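Local atomic coordinates of msDPBB_sym2 protein (Synthetic construct, PDB entry 7DWW), a protein that is of unknown function but is a computationally designed double-psi beta-barrel that reproduces the core fold of RNA polymerase. Residues A7-A12 / D81-M86; N20-D25 / V48-A53; V34-L39 / V52-E57. All blocks are in the same frame, centred on the assembly; numbering follows the deposited sequence.

Contact 1: A7-A12 / D81-M86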
ATOM      1  N   ALA A   7       7.882  -1.198   0.204  1.00 29.64           N
ATOM      2  CA  ALA A   7       7.171  -2.175  -0.608  1.00 33.55           C
ATOM      3  C   ALA A   7       7.204  -1.727  -2.053  1.00 29.94           C
ATOM      4  O   ALA A   7       7.444  -0.551  -2.352  1.00 29.36           O
ATOM      5  CB  ALA A   7       5.725  -2.353  -0.144  1.00 36.72           C
ATOM      6  N   ARG A   8       7.009  -2.682  -2.959  1.00 31.83           N
ATOM      7  CA  ARG A   8       6.917  -2.386  -4.374  1.00 36.52           C
ATOM      8  C   ARG A   8       5.462  -2.198  -4.771  1.00 33.38           C
ATOM      9  O   ARG A   8       4.584  -2.954  -4.339  1.00 30.27           O
ATOM     10  CB  ARG A   8       7.521  -3.495  -5.231  1.00 38.02           C
ATOM     11  CG  ARG A   8       8.599  -3.005  -6.164  1.00 45.59           C
ATOM     12  CD  ARG A   8       9.293  -4.170  -6.826  1.00 48.58           C
ATOM     13  NE  ARG A   8      10.719  -4.276  -6.542  1.00 48.38           N
ATOM     14  CZ  ARG A   8      11.668  -3.475  -7.021  1.00 50.10           C
ATOM     15  NH1 ARG A   8      11.351  -2.467  -7.818  1.00 53.94           N
ATOM     16  NH2 ARG A   8      12.945  -3.690  -6.703  1.00 48.54           N
ATOM     17  N   VAL A   9       5.223  -1.218  -5.630  1.00 32.45           N
ATOM     18  CA  VAL A   9       3.867  -0.841  -6.001  1.00 35.08           C
ATOM     19  C   VAL A   9       3.336  -1.868  -6.994  1.00 33.65           C
ATOM     20  O   VAL A   9       4.034  -2.232  -7.954  1.00 32.97           O
ATOM     21  CB  VAL A   9       3.851   0.585  -6.581  1.00 33.59           C
ATOM     22  CG1 VAL A   9       2.502   0.930  -7.233  1.00 31.61           C
ATOM     23  CG2 VAL A   9       4.254   1.588  -5.490  1.00 28.87           C
ATOM     24  N   ALA A  10       2.128  -2.367  -6.749  1.00 29.36           N
ATOM     25  CA  ALA A  10       1.403  -3.243  -7.658  1.00 27.86           C
ATOM     26  C   ALA A  10      -0.032  -2.759  -7.811  1.00 29.41           C
ATOM     27  O   ALA A  10      -0.547  -2.023  -6.982  1.00 27.07           O
ATOM     28  CB  ALA A  10       1.392  -4.696  -7.180  1.00 28.68           C
ATOM     29  N   LEU A  11      -0.652  -3.172  -8.900  1.00 31.52           N
ATOM     30  CA  LEU A  11      -1.972  -2.690  -9.276  1.00 27.70           C
ATOM     31  C   LEU A  11      -3.072  -3.465  -8.539  1.00 26.99           C
ATOM     32  O   LEU A  11      -3.060  -4.700  -8.517  1.00 31.27           O
ATOM     33  CB  LEU A  11      -2.113  -2.805 -10.788  1.00 32.27           C
ATOM     34  CG  LEU A  11      -3.407  -2.356 -11.451  1.00 35.74           C
ATOM     35  CD1 LEU A  11      -3.617  -0.874 -11.186  1.00 28.27           C
ATOM     36  CD2 LEU A  11      -3.382  -2.625 -12.944  1.00 34.24           C
ATOM     37  N   ALA A  12      -3.978  -2.733  -7.885  1.00 36.32           N
ATOM     38  CA  ALA A  12      -5.115  -3.356  -7.222  1.00 38.46           C
ATOM     39  C   ALA A  12      -5.942  -4.173  -8.209  1.00 48.39           C
ATOM     40  O   ALA A  12      -6.084  -3.818  -9.379  1.00 40.57           O
ATOM     41  CB  ALA A  12      -5.995  -2.278  -6.569  1.00 38.32           C
ATOM     42  N   ASP A  81       7.489   0.576  -8.876  1.00 40.45           N
ATOM     43  CA  ASP A  81       8.231   1.532  -8.051  1.00 36.56           C
ATOM     44  C   ASP A  81       8.300   1.069  -6.603  1.00 34.99           C
ATOM     45  O   ASP A  81       7.385   0.419  -6.094  1.00 41.96           O
ATOM     46  CB  ASP A  81       7.566   2.903  -8.082  1.00 36.20           C
ATOM     47  CG  ASP A  81       7.735   3.607  -9.404  1.00 47.83           C
ATOM     48  OD1 ASP A  81       8.716   3.304 -10.115  1.00 44.61           O
ATOM     49  OD2 ASP A  81       6.903   4.496  -9.691  1.00 45.54           O
ATOM     50  N   LEU A  82       9.409   1.394  -5.936  1.00 36.00           N
ATOM     51  CA  LEU A  82       9.469   1.227  -4.488  1.00 39.25           C
ATOM     52  C   LEU A  82       8.859   2.456  -3.833  1.00 32.94           C
ATOM     53  O   LEU A  82       9.091   3.583  -4.289  1.00 42.11           O
ATOM     54  CB  LEU A  82      10.898   1.048  -3.993  1.00 35.11           C
ATOM     55  CG  LEU A  82      11.654  -0.167  -4.540  1.00 36.53           C
ATOM     56  CD1 LEU A  82      12.992  -0.267  -3.880  1.00 41.93           C
ATOM     57  CD2 LEU A  82      10.857  -1.412  -4.274  1.00 37.08           C
ATOM     58  N   VAL A  83       8.067   2.233  -2.774  1.00 32.46           N
ATOM     59  CA  VAL A  83       7.523   3.299  -1.937  1.00 33.05           C
ATOM     60  C   VAL A  83       7.826   2.953  -0.493  1.00 34.80           C
ATOM     61  O   VAL A  83       7.972   1.782  -0.134  1.00 30.10           O
ATOM     62  CB  VAL A  83       5.998   3.505  -2.107  1.00 33.38           C
ATOM     63  CG1 VAL A  83       5.725   4.155  -3.447  1.00 34.43           C
ATOM     64  CG2 VAL A  83       5.281   2.158  -2.022  1.00 30.57           C
ATOM     65  N   GLU A  84       7.884   3.991   0.333  1.00 29.54           N
ATOM     66  CA  GLU A  84       7.911   3.848   1.780  1.00 37.01           C
ATOM     67  C   GLU A  84       6.523   4.038   2.358  1.00 32.59           C
ATOM     68  O   GLU A  84       5.815   4.987   1.994  1.00 35.81           O
ATOM     69  CB  GLU A  84       8.851   4.856   2.435  1.00 34.83           C
ATOM     70  CG  GLU A  84       8.799   4.818   3.940  1.00 40.15           C
ATOM     71  CD  GLU A  84       9.832   5.717   4.560  1.00 55.19           C
ATOM     72  OE1 GLU A  84      10.588   6.379   3.813  1.00 59.71           O
ATOM     73  OE2 GLU A  84       9.895   5.751   5.805  1.00 63.71           O
ATOM     74  N   ILE A  85       6.127   3.153   3.266  1.00 29.65           N
ATOM     75  CA  ILE A  85       4.799   3.210   3.880  1.00 28.19           C
ATOM     76  C   ILE A  85       5.006   3.404   5.360  1.00 30.03           C
ATOM     77  O   ILE A  85       5.750   2.636   5.997  1.00 28.14           O
ATOM     78  CB  ILE A  85       3.986   1.939   3.591  1.00 31.31           C
ATOM     79  CG1 ILE A  85       3.933   1.721   2.092  1.00 28.22           C
ATOM     80  CG2 ILE A  85       2.561   2.002   4.264  1.00 29.56           C
ATOM     81  CD1 ILE A  85       3.224   0.476   1.658  1.00 31.94           C
ATOM     82  N   MET A  86       4.466   4.481   5.893  1.00 30.61           N
ATOM     83  CA  MET A  86       4.750   4.859   7.258  1.00 34.41           C
ATOM     84  C   MET A  86       3.459   5.078   8.021  1.00 37.88           C
ATOM     85  O   MET A  86       2.501   5.652   7.497  1.00 32.16           O
ATOM     86  CB  MET A  86       5.603   6.129   7.282  1.00 41.82           C
ATOM     87  CG  MET A  86       5.995   6.611   8.649  1.00 47.63           C
ATOM     88  SD  MET A  86       6.860   8.194   8.529  1.00 67.16           S
ATOM     89  CE  MET A  86       7.177   8.277   6.773  1.00 75.98           C
TER
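Strands 4-11 and 82-87 meet here as an antiparallel pair, joining the two ends of the chain in the double-psi beta-barrel. Ala7 faces Val83 as a hydrogen-bonded pair, and Arg8 faces Leu82 as a non-hydrogen-bonded pair. The short strand segments diverge strongly, their directions 113° apart, so the pairing is brief. Ala7 N gives its hydrogen to Val83 O at 3.0 Å, and Val83 N returns a bond to Ala7 O at 2.9 Å. A third bond runs from Val9 N to Asp81 O at 2.8 Å, just where the second strand begins. The CA of Arg8 also comes close to that same oxygen.

The two faces of the pair differ. On the buried face, Val9 CG2 packs on Val83 CG1 at 3.6 Å, the two side chains crossing at about a right angle. Val9 CG2 lies beside its own backbone N because CG1 takes the place anti to it (chi1 169°). Ala7 CB meets Ile85 CD1 more loosely, at 4.2 Å. Val65 of strand 64-67 lies against Ala7, Val83 and Ile85, and Met72 of helix 69-75 against Val9.

On the outer face, Arg8 and Leu82 are partners. The Arg8 chain bends at chi3 (-119°) and brings its guanidinium over Leu82. Leu82 CD2 sits 3.5 Å above the Arg8 guanidinium plane, over its centre, and also touches Arg8 CG. Arg8 NH1 is hydrogen-bonded to Gly80 O, which is likely to limit the turn of the group.

The chemistry is therefore split across the pair. Backbone bonds set the register, and aliphatic groups fill the inner face. Outside, a leucine methyl lies over the face of a guanidinium whose NH1 bonds to Gly80 O.

Contact 2: N20-D25 / V48-A53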
ATOM      1  N   ASN A  20      -9.032   4.866  -2.150  1.00 24.30           N
ATOM      2  CA  ASN A  20      -7.976   5.266  -1.219  1.00 28.85           C
ATOM      3  C   ASN A  20      -7.567   4.135  -0.264  1.00 31.65           C
ATOM      4  O   ASN A  20      -6.980   4.393   0.797  1.00 31.89           O
ATOM      5  CB  ASN A  20      -8.430   6.500  -0.439  1.00 26.53           C
ATOM      6  CG  ASN A  20      -9.597   6.216   0.486  1.00 24.28           C
ATOM      7  OD1 ASN A  20     -10.484   5.420   0.172  1.00 30.97           O
ATOM      8  ND2 ASN A  20      -9.604   6.882   1.617  1.00 26.92           N
ATOM      9  N   ILE A  21      -7.853   2.885  -0.617  1.00 29.03           N
ATOM     10  CA  ILE A  21      -7.450   1.729   0.179  1.00 29.31           C
ATOM     11  C   ILE A  21      -6.241   1.090  -0.484  1.00 34.54           C
ATOM     12  O   ILE A  21      -6.281   0.781  -1.681  1.00 30.75           O
ATOM     13  CB  ILE A  21      -8.584   0.700   0.297  1.00 35.32           C
ATOM     14  CG1 ILE A  21      -9.772   1.279   1.058  1.00 37.28           C
ATOM     15  CG2 ILE A  21      -8.052  -0.625   0.896  1.00 35.80           C
ATOM     16  CD1 ILE A  21      -9.370   2.016   2.285  1.00 39.55           C
ATOM     17  N   VAL A  22      -5.185   0.889   0.277  1.00 29.59           N
ATOM     18  CA  VAL A  22      -4.048   0.112  -0.200  1.00 27.50           C
ATOM     19  C   VAL A  22      -4.045  -1.213   0.545  1.00 27.70           C
ATOM     20  O   VAL A  22      -4.521  -1.315   1.676  1.00 32.16           O
ATOM     21  CB  VAL A  22      -2.715   0.866  -0.037  1.00 27.82           C
ATOM     22  CG1 VAL A  22      -2.752   2.165  -0.840  1.00 31.81           C
ATOM     23  CG2 VAL A  22      -2.420   1.136   1.423  1.00 27.22           C
ATOM     24  N   ARG A  23      -3.498  -2.253  -0.100  1.00 28.39           N
ATOM     25  CA  ARG A  23      -3.612  -3.609   0.403  1.00 26.70           C
ATOM     26  C   ARG A  23      -2.214  -4.187   0.596  1.00 28.05           C
ATOM     27  O   ARG A  23      -1.394  -4.158  -0.324  1.00 23.58           O
ATOM     28  CB  ARG A  23      -4.457  -4.486  -0.529  1.00 35.77           C
ATOM     29  CG  ARG A  23      -5.859  -3.857  -0.803  1.00 41.72           C
ATOM     30  CD  ARG A  23      -6.859  -4.849  -1.428  1.00 52.28           C
ATOM     31  NE  ARG A  23      -7.430  -5.740  -0.422  1.00 57.84           N
ATOM     32  CZ  ARG A  23      -8.528  -5.467   0.278  1.00 52.89           C
ATOM     33  NH1 ARG A  23      -9.185  -4.339   0.065  1.00 54.21           N
ATOM     34  NH2 ARG A  23      -8.968  -6.327   1.188  1.00 48.89           N
ATOM     35  N   MET A  24      -1.962  -4.668   1.813  1.00 27.26           N
ATOM     36  CA  MET A  24      -0.681  -5.182   2.284  1.00 33.34           C
ATOM     37  C   MET A  24      -0.918  -6.522   2.961  1.00 34.31           C
ATOM     38  O   MET A  24      -1.965  -6.731   3.575  1.00 30.83           O
ATOM     39  CB  MET A  24      -0.051  -4.218   3.297  1.00 32.75           C
ATOM     40  CG  MET A  24       0.236  -2.834   2.755  1.00 38.05           C
ATOM     41  SD  MET A  24       0.639  -1.700   4.113  1.00 43.43           S
ATOM     42  CE  MET A  24       2.007  -2.607   4.829  1.00 36.83           C
ATOM     43  N   ASP A  25       0.054  -7.432   2.864  1.00 32.61           N
ATOM     44  CA  ASP A  25      -0.138  -8.745   3.482  1.00 34.34           C
ATOM     45  C   ASP A  25      -0.029  -8.645   5.003  1.00 29.30           C
ATOM     46  O   ASP A  25       0.538  -7.691   5.568  1.00 26.75           O
ATOM     47  CB  ASP A  25       0.873  -9.772   2.949  1.00 44.40           C
ATOM     48  CG  ASP A  25       2.285  -9.473   3.397  1.00 44.92           C
ATOM     49  OD1 ASP A  25       2.992  -8.698   2.723  1.00 51.04           O
ATOM     50  OD2 ASP A  25       2.660  -9.958   4.480  1.00 40.03           O
ATOM     51  N   VAL A  48       1.132  10.793  -0.142  1.00 36.48           N
ATOM     52  CA  VAL A  48      -0.317  10.592  -0.141  1.00 36.56           C
ATOM     53  C   VAL A  48      -0.635   9.801   1.116  1.00 39.51           C
ATOM     54  O   VAL A  48       0.146   8.934   1.520  1.00 34.19           O
ATOM     55  CB  VAL A  48      -0.782   9.835  -1.412  1.00 37.12           C
ATOM     56  CG1 VAL A  48      -2.184   9.308  -1.222  1.00 41.18           C
ATOM     57  CG2 VAL A  48      -0.710  10.719  -2.641  1.00 40.24           C
ATOM     58  N   ILE A  49      -1.777  10.075   1.731  1.00 32.07           N
ATOM     59  CA  ILE A  49      -2.230   9.317   2.889  1.00 33.73           C
ATOM     60  C   ILE A  49      -3.426   8.468   2.473  1.00 36.43           C
ATOM     61  O   ILE A  49      -4.392   8.983   1.900  1.00 45.33           O
ATOM     62  CB  ILE A  49      -2.555  10.253   4.065  1.00 46.15           C
ATOM     63  CG1 ILE A  49      -1.350  11.165   4.345  1.00 45.11           C
ATOM     64  CG2 ILE A  49      -2.895   9.429   5.308  1.00 40.28           C
ATOM     65  CD1 ILE A  49      -1.599  12.290   5.333  1.00 50.88           C
ATOM     66  N   ALA A  50      -3.386   7.178   2.813  1.00 36.55           N
ATOM     67  CA  ALA A  50      -4.377   6.206   2.371  1.00 32.97           C
ATOM     68  C   ALA A  50      -4.776   5.373   3.575  1.00 33.48           C
ATOM     69  O   ALA A  50      -4.184   5.484   4.650  1.00 34.80           O
ATOM     70  CB  ALA A  50      -3.809   5.321   1.257  1.00 34.99           C
ATOM     71  N   ARG A  51      -5.717   4.463   3.398  1.00 29.99           N
ATOM     72  CA  ARG A  51      -6.081   3.553   4.501  1.00 30.35           C
ATOM     73  C   ARG A  51      -5.640   2.156   4.087  1.00 33.10           C
ATOM     74  O   ARG A  51      -5.643   1.882   2.915  1.00 33.18           O
ATOM     75  CB  ARG A  51      -7.563   3.656   4.859  1.00 32.98           C
ATOM     76  CG  ARG A  51      -7.925   5.007   5.447  1.00 38.11           C
ATOM     77  CD  ARG A  51      -9.147   5.064   6.345  1.00 40.97           C
ATOM     78  NE  ARG A  51      -9.251   6.381   6.934  1.00 42.84           N
ATOM     79  CZ  ARG A  51      -8.910   6.666   8.177  1.00 42.12           C
ATOM     80  NH1 ARG A  51      -8.461   5.716   8.967  1.00 38.66           N
ATOM     81  NH2 ARG A  51      -9.023   7.893   8.625  1.00 42.34           N
ATOM     82  N   VAL A  52      -5.328   1.306   5.052  1.00 28.43           N
ATOM     83  CA  VAL A  52      -4.762  -0.038   4.772  1.00 31.95           C
ATOM     84  C   VAL A  52      -5.798  -1.139   4.953  1.00 30.88           C
ATOM     85  O   VAL A  52      -6.565  -1.062   5.888  1.00 35.24           O
ATOM     86  CB  VAL A  52      -3.553  -0.293   5.691  1.00 26.61           C
ATOM     87  CG1 VAL A  52      -2.815  -1.559   5.333  1.00 31.25           C
ATOM     88  CG2 VAL A  52      -2.597   0.861   5.674  1.00 34.87           C
ATOM     89  N   ALA A  53      -5.740  -2.142   4.086  1.00 23.27           N
ATOM     90  CA  ALA A  53      -6.593  -3.340   4.179  1.00 31.33           C
ATOM     91  C   ALA A  53      -5.763  -4.580   3.846  1.00 30.97           C
ATOM     92  O   ALA A  53      -4.723  -4.439   3.251  1.00 27.60           O
ATOM     93  CB  ALA A  53      -7.787  -3.208   3.281  1.00 29.93           C
TER
HETATM   94  O   HOH W   1      -7.553   9.038   1.877  1.00 46.86           O
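The Arg23 guanidinium has the Ala53 methyl over one face, 3.5 Å above the plane and displaced toward the rim. Arg23 NH1 is the nearest atom of the group to Ala53 CB, at 3.7 Å. At the polar end, NH2 makes a weak hydrogen bond to Leu54 O. The chain bends at chi3 (79°), which folds the group back over Ala53. This is a parallel strand pair of the double-psi barrel, between strands 21-24 and 47-54. Ile21 pairs with Arg51, Val22 with Val52 and Arg23 with Ala53.

Four backbone bonds alternate between the strands: Arg51 N to Asn20 O, Val22 N to Arg51 O, Ala53 N to Val22 O, and Met24 N to Ala53 O. The last is the longest, at 3.1 Å.

Ile21 shares the outer face with Arg23, Arg51 and Ala53. Ile21 CG2 rests on Ala53 CB at 3.5 Å, while Ile21 CD1 reaches Arg51 CB at the same distance. An alanine at Ile21 would lack both of these branches and would probably leave Ala53 CB and the base of Arg51 less well covered. The Arg51 chain runs extended from CG to NE, and its NH1 bonds to Gly37 O.

The inner face is apolar. Val22 CG1 meets Ala50 CB at 3.9 Å. Met24 lies across Val52, the Met24 SD 3.7 Å from Val52 CG1. Val65 of strand 64-67 touches both Val22 and Met24.

At the Asn20 end a water links the Asn20 side chain to strand 47-54, accepting from Asn20 ND2 at 3.0 Å and donating to Ile49 O at 3.2 Å.

Contact 3: V34-L39 / V52-E57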
ATOM      1  N   VAL A  34       0.379  -1.776  11.898  1.00 28.32           N
ATOM      2  CA  VAL A  34      -0.950  -1.213  11.548  1.00 29.61           C
ATOM      3  C   VAL A  34      -1.952  -2.357  11.554  1.00 27.71           C
ATOM      4  O   VAL A  34      -1.575  -3.493  11.408  1.00 28.84           O
ATOM      5  CB  VAL A  34      -0.968  -0.528  10.172  1.00 28.20           C
ATOM      6  CG1 VAL A  34      -0.195   0.769  10.164  1.00 29.86           C
ATOM      7  CG2 VAL A  34      -0.490  -1.467   9.097  1.00 25.11           C
ATOM      8  N   LYS A  35      -3.194  -1.986  11.763  1.00 26.53           N
ATOM      9  CA  LYS A  35      -4.330  -2.928  11.705  1.00 29.79           C
ATOM     10  C   LYS A  35      -5.228  -2.471  10.553  1.00 26.51           C
ATOM     11  O   LYS A  35      -5.091  -1.356  10.091  1.00 24.76           O
ATOM     12  CB  LYS A  35      -5.114  -2.914  13.019  1.00 29.88           C
ATOM     13  CG  LYS A  35      -5.811  -1.603  13.312  1.00 30.69           C
ATOM     14  CD  LYS A  35      -6.451  -1.552  14.666  1.00 39.85           C
ATOM     15  CE  LYS A  35      -7.096  -0.215  14.934  1.00 39.69           C
ATOM     16  NZ  LYS A  35      -6.080   0.834  15.118  1.00 39.10           N
ATOM     17  N   VAL A  36      -6.153  -3.328  10.155  1.00 26.08           N
ATOM     18  CA  VAL A  36      -7.055  -2.986   9.028  1.00 27.08           C
ATOM     19  C   VAL A  36      -7.776  -1.665   9.296  1.00 29.95           C
ATOM     20  O   VAL A  36      -8.282  -1.487  10.384  1.00 29.12           O
ATOM     21  CB  VAL A  36      -8.022  -4.144   8.763  1.00 29.96           C
ATOM     22  CG1 VAL A  36      -9.119  -3.751   7.800  1.00 30.07           C
ATOM     23  CG2 VAL A  36      -7.268  -5.351   8.261  1.00 29.60           C
ATOM     24  N   GLY A  37      -7.715  -0.752   8.333  1.00 26.70           N
ATOM     25  CA  GLY A  37      -8.423   0.532   8.434  1.00 28.43           C
ATOM     26  C   GLY A  37      -7.559   1.686   8.895  1.00 31.69           C
ATOM     27  O   GLY A  37      -8.020   2.796   8.827  1.00 34.40           O
ATOM     28  N   ASP A  38      -6.328   1.424   9.306  1.00 28.44           N
ATOM     29  CA  ASP A  38      -5.445   2.508   9.785  1.00 22.43           C
ATOM     30  C   ASP A  38      -5.005   3.407   8.633  1.00 27.48           C
ATOM     31  O   ASP A  38      -4.957   2.968   7.513  1.00 24.79           O
ATOM     32  CB  ASP A  38      -4.181   1.930  10.422  1.00 24.92           C
ATOM     33  CG  ASP A  38      -4.310   1.470  11.859  1.00 30.26           C
ATOM     34  OD1 ASP A  38      -5.260   1.860  12.500  1.00 32.96           O
ATOM     35  OD2 ASP A  38      -3.457   0.719  12.300  1.00 30.02           O
ATOM     36  N   LEU A  39      -4.729   4.660   8.943  1.00 25.89           N
ATOM     37  CA  LEU A  39      -4.123   5.575   7.973  1.00 29.30           C
ATOM     38  C   LEU A  39      -2.625   5.308   7.884  1.00 30.15           C
ATOM     39  O   LEU A  39      -1.968   5.066   8.906  1.00 27.13           O
ATOM     40  CB  LEU A  39      -4.327   7.027   8.378  1.00 35.09           C
ATOM     41  CG  LEU A  39      -5.680   7.711   8.252  1.00 43.01           C
ATOM     42  CD1 LEU A  39      -5.493   9.072   8.798  1.00 44.34           C
ATOM     43  CD2 LEU A  39      -6.123   7.769   6.796  1.00 41.06           C
ATOM     44  N   VAL A  52      -5.328   1.306   5.052  1.00 28.43           N
ATOM     45  CA  VAL A  52      -4.762  -0.038   4.772  1.00 31.95           C
ATOM     46  C   VAL A  52      -5.798  -1.139   4.953  1.00 30.88           C
ATOM     47  O   VAL A  52      -6.565  -1.062   5.888  1.00 35.24           O
ATOM     48  CB  VAL A  52      -3.553  -0.293   5.691  1.00 26.61           C
ATOM     49  CG1 VAL A  52      -2.815  -1.559   5.333  1.00 31.25           C
ATOM     50  CG2 VAL A  52      -2.597   0.861   5.674  1.00 34.87           C
ATOM     51  N   ALA A  53      -5.740  -2.142   4.086  1.00 23.27           N
ATOM     52  CA  ALA A  53      -6.593  -3.340   4.179  1.00 31.33           C
ATOM     53  C   ALA A  53      -5.763  -4.580   3.846  1.00 30.97           C
ATOM     54  O   ALA A  53      -4.723  -4.439   3.251  1.00 27.60           O
ATOM     55  CB  ALA A  53      -7.787  -3.208   3.281  1.00 29.93           C
ATOM     56  N   LEU A  54      -6.238  -5.746   4.232  1.00 29.13           N
ATOM     57  CA  LEU A  54      -5.475  -6.992   4.030  1.00 32.07           C
ATOM     58  C   LEU A  54      -5.329  -7.337   2.553  1.00 41.78           C
ATOM     59  O   LEU A  54      -6.305  -7.275   1.830  1.00 40.94           O
ATOM     60  CB  LEU A  54      -6.154  -8.136   4.776  1.00 36.76           C
ATOM     61  CG  LEU A  54      -5.583  -8.405   6.157  1.00 40.82           C
ATOM     62  CD1 LEU A  54      -6.381  -9.470   6.878  1.00 39.31           C
ATOM     63  CD2 LEU A  54      -4.125  -8.794   6.056  1.00 32.92           C
ATOM     64  N   ALA A  55      -4.122  -7.766   2.191  1.00 55.54           N
ATOM     65  CA  ALA A  55      -3.764  -8.237   0.845  1.00 55.47           C
ATOM     66  C   ALA A  55      -4.586  -9.482   0.562  1.00 65.18           C
ATOM     67  O   ALA A  55      -4.862 -10.212   1.496  1.00 61.63           O
ATOM     68  CB  ALA A  55      -2.306  -8.573   0.817  1.00 53.64           C
ATOM     69  N   HIS A  56      -4.601  -9.972  -0.677  1.00 76.54           N
ATOM     70  CA  HIS A  56      -5.354 -11.199  -1.073  1.00 88.78           C
ATOM     71  C   HIS A  56      -4.823 -12.549  -0.559  1.00 93.12           C
ATOM     72  O   HIS A  56      -5.386 -13.564  -1.028  1.00109.19           O
ATOM     73  CB  HIS A  56      -5.676 -11.199  -2.567  1.00 93.31           C
ATOM     74  CG  HIS A  56      -6.645 -10.127  -2.923  1.00 95.34           C
ATOM     75  ND1 HIS A  56      -7.947 -10.154  -2.515  1.00100.04           N
ATOM     76  CD2 HIS A  56      -6.490  -8.975  -3.599  1.00 94.10           C
ATOM     77  CE1 HIS A  56      -8.561  -9.088  -2.962  1.00100.19           C
ATOM     78  NE2 HIS A  56      -7.694  -8.345  -3.616  1.00 96.01           N
ATOM     79  N   GLU A  57      -3.842 -12.555   0.357  1.00 94.72           N
ATOM     80  CA  GLU A  57      -3.308 -13.751   1.111  1.00 96.45           C
ATOM     81  C   GLU A  57      -1.960 -14.274   0.599  1.00 97.97           C
ATOM     82  O   GLU A  57      -1.078 -14.575   1.416  1.00 97.59           O
ATOM     83  CB  GLU A  57      -4.294 -14.882   1.474  1.00 98.49           C
ATOM     84  CG  GLU A  57      -5.214 -14.653   2.684  1.00102.80           C
ATOM     85  CD  GLU A  57      -6.115 -15.792   3.159  1.00108.21           C
ATOM     86  OE1 GLU A  57      -5.672 -16.583   4.008  1.00108.93           O
ATOM     87  OE2 GLU A  57      -7.264 -15.881   2.692  1.00105.02           O
TER
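Val36 has CG1 anti to its backbone N (chi1 170°), which leaves CG2 beside that N and facing Leu54. Val36 CG2 meets Leu54 CG at 4.1 Å, and the two side chains cross at about a right angle. Gly37 follows in the type II beta turn from Lys35 to Asp38. At its backbone angles a beta carbon would press on the carbonyl oxygen of Val36, so the turn suits a residue without one.

The turn lies between helix 26-32 and strand 39-43, and it rests against the end of strand 47-54. Two backbone bonds join them at Val52. Gly37 N gives its hydrogen to Val52 O at 2.7 Å, with an angle of 165° at the hydrogen. Val52 N gives its own to Asp38 O at 3.0 Å, and this bond is more bent, at 145°. Both polar backbone atoms of Val52 are thus taken up by the turn. Val52 CG2 also lies 3.7 Å from Asp38 O. Val34 CG2 touches Val52 CG1 loosely, and Met29 of helix 26-32 packs on both valines.

Asp38 braces the turn from within. Asp38 OD2 takes the hydrogen of Lys35 N at 2.8 Å, met from above the carboxylate plane. Asp38 OD1 faces Lys35 NZ at 2.9 Å, in a salt bridge through the syn lone pair. Asp38 N closes the turn on Lys35 O. The Lys35 ammonium would probably stabilise the negative charge of Asp38.

The contact joins two backbone bonds at Val52 with light apolar packing, and charge acts within the turn. The carboxylate is likely to keep the loop in shape, and the shaped loop presents one donor and one acceptor to Val52.

All three contacts reach one mixed sheet, and all are partly buried. Contacts 1 and 2 each have a buried aliphatic face and an outer face where an arginine lies over an apolar group. They differ in strand direction, antiparallel in contact 1 and parallel in contact 2. They touch in the interior, where Ile85 CG2 meets Met24 SD. Contact 3 lies farther from the centre of the chain and joins a turn to a strand, with less surface buried between its segments and a salt bridge within the turn itself. Contacts 2 and 3 share Val52 and Ala53, so strand 47-54 is held by strand 21-24 and by the turn. Contact 1 encloses both along the chain.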